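Homocysteine S-methyltransferase (Escherichia coli, PDB 5DMM) catalyses transfer of a methyl group from S-methylmethionine, or less efficiently S-adenosylmethionine, to homocysteine, producing methionine with the help of zinc. Local coordinates at residues L209-V213 against H241-T246. Numbering follows the deposited sequence.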
loop_
_atom_site.group_PDB
_atom_site.type_symbol
_atom_site.label_atom_id
_atom_site.label_comp_id
_atom_site.label_asym_id
_atom_site.label_seq_id
_atom_site.Cartn_x
_atom_site.Cartn_y
_atom_site.Cartn_z
ATOM N N LEU A 209 6.541 17.983 -5.804
ATOM C CA LEU A 209 6.484 17.203 -4.574
ATOM C C LEU A 209 6.589 18.067 -3.318
ATOM O O LEU A 209 6.054 17.693 -2.278
ATOM C CB LEU A 209 7.571 16.128 -4.574
ATOM C CG LEU A 209 7.261 14.918 -5.457
ATOM C CD1 LEU A 209 8.488 14.013 -5.576
ATOM C CD2 LEU A 209 6.072 14.156 -4.881
ATOM N N ARG A 210 7.261 19.222 -3.403
ATOM C CA ARG A 210 7.328 20.115 -2.253
ATOM C C ARG A 210 5.915 20.515 -1.806
ATOM O O ARG A 210 5.652 20.652 -0.613
ATOM C CB ARG A 210 8.187 21.363 -2.570
ATOM C CG ARG A 210 7.543 22.370 -3.516
ATOM C CD ARG A 210 8.462 23.576 -3.795
ATOM N NE ARG A 210 9.195 23.362 -5.040
ATOM C CZ ARG A 210 8.811 23.832 -6.222
ATOM N NH1 ARG A 210 9.528 23.568 -7.306
ATOM N NH2 ARG A 210 7.717 24.573 -6.312
ATOM N N ASP A 211 4.999 20.670 -2.760
ATOM C CA ASP A 211 3.624 21.044 -2.443
ATOM C C ASP A 211 2.854 19.888 -1.798
ATOM O O ASP A 211 2.000 20.111 -0.930
ATOM C CB ASP A 211 2.884 21.519 -3.699
ATOM C CG ASP A 211 3.475 22.794 -4.275
ATOM O OD1 ASP A 211 4.092 23.549 -3.504
ATOM O OD2 ASP A 211 3.321 23.043 -5.488
ATOM N N VAL A 212 3.155 18.665 -2.224
ATOM C CA VAL A 212 2.489 17.487 -1.666
ATOM C C VAL A 212 2.940 17.292 -0.228
ATOM O O VAL A 212 2.123 17.092 0.666
ATOM C CB VAL A 212 2.783 16.221 -2.487
ATOM C CG1 VAL A 212 2.023 15.022 -1.906
ATOM C CG2 VAL A 212 2.395 16.436 -3.952
ATOM N N VAL A 213 4.249 17.375 -0.009
ATOM C CA VAL A 213 4.823 17.210 1.318
ATOM C C VAL A 213 4.320 18.300 2.257
ATOM O O VAL A 213 3.956 18.029 3.400
ATOM C CB VAL A 213 6.377 17.241 1.272
ATOM C CG1 VAL A 213 6.955 17.283 2.676
ATOM C CG2 VAL A 213 6.918 16.050 0.499
ATOM N N HIS A 241 15.139 13.420 -3.288
ATOM C CA HIS A 241 14.421 14.691 -3.298
ATOM C C HIS A 241 13.489 14.802 -2.081
ATOM O O HIS A 241 13.486 15.823 -1.385
ATOM C CB HIS A 241 13.645 14.859 -4.607
ATOM C CG HIS A 241 12.952 16.185 -4.744
ATOM N ND1 HIS A 241 13.636 17.377 -4.869
ATOM C CD2 HIS A 241 11.636 16.504 -4.774
ATOM C CE1 HIS A 241 12.770 18.372 -4.970
ATOM N NE2 HIS A 241 11.550 17.869 -4.918
ATOM N N LEU A 242 12.714 13.748 -1.814
ATOM C CA LEU A 242 11.861 13.715 -0.626
ATOM C C LEU A 242 12.674 13.861 0.664
ATOM O O LEU A 242 12.244 14.512 1.601
ATOM C CB LEU A 242 11.047 12.418 -0.590
ATOM C CG LEU A 242 9.979 12.280 -1.674
ATOM C CD1 LEU A 242 9.370 10.885 -1.640
ATOM C CD2 LEU A 242 8.881 13.336 -1.468
ATOM N N HIS A 243 13.862 13.264 0.685
ATOM C CA HIS A 243 14.783 13.310 1.821
ATOM C C HIS A 243 15.160 14.747 2.228
ATOM O O HIS A 243 15.448 15.016 3.395
ATOM C CB HIS A 243 16.039 12.500 1.464
ATOM C CG HIS A 243 17.024 12.334 2.582
ATOM N ND1 HIS A 243 16.653 12.032 3.874
ATOM C CD2 HIS A 243 18.379 12.416 2.591
ATOM C CE1 HIS A 243 17.731 11.927 4.629
ATOM N NE2 HIS A 243 18.793 12.157 3.876
ATOM N N GLY A 244 15.137 15.659 1.262
ATOM C CA GLY A 244 15.453 17.056 1.519
ATOM C C GLY A 244 14.238 17.863 1.953
ATOM O O GLY A 244 14.367 19.040 2.313
ATOM N N LEU A 245 13.065 17.228 1.940
ATOM C CA LEU A 245 11.793 17.912 2.205
ATOM C C LEU A 245 11.124 17.487 3.514
ATOM O O LEU A 245 10.286 18.203 4.052
ATOM C CB LEU A 245 10.812 17.665 1.062
ATOM C CG LEU A 245 11.200 18.168 -0.323
ATOM C CD1 LEU A 245 10.192 17.693 -1.337
ATOM C CD2 LEU A 245 11.287 19.685 -0.305
ATOM N N THR A 246 11.476 16.312 4.015
ATOM C CA THR A 246 10.833 15.795 5.218
ATOM C C THR A 246 11.745 14.783 5.904
ATOM O O THR A 246 12.612 14.184 5.265
ATOM C CB THR A 246 9.476 15.136 4.875
ATOM O OG1 THR A 246 8.895 14.563 6.057
ATOM C CG2 THR A 246 9.686 14.050 3.855
HETATM O O HOH W 1 9.488 19.774 -5.370
#
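Val213 buries more surface here than any other residue. Its short, branched side chain fits close to the partner backbone: CG1 of Val213 lies 3.7 Å from O of Leu245 and 4.0 Å from CB of Thr246, while its CG2 is 3.9 Å from CD2 of Leu242. One turn earlier on the same face, buried Leu209, apolar and long enough to meet both neighbours, sets its CD1 4.2 Å from CD2 of Leu242 and also touches Leu197 of strand 191-197. The segments lie on helix 209-217 and at the C-terminal end of helix 235-243 with the residues that follow; these are successive outer helices of a TIM barrel, separated in sequence by strand 222-228, so the contact packs two consecutive beta-alpha units side by side. Leu245 points toward the first helix, and its long side chain reaches the backbone: its CD1 lies 3.9 Å from CA of Arg210 and 4.1 Å from CG2 of Val213. At the more exposed side His241 suits both neighbours: its ring edge, at CD2, lies 4.1 Å from CB of Leu209, while its NE2 hydrogen-bonds, at 2.8 Å, a water that accepts from N of Arg210 (3.0 Å).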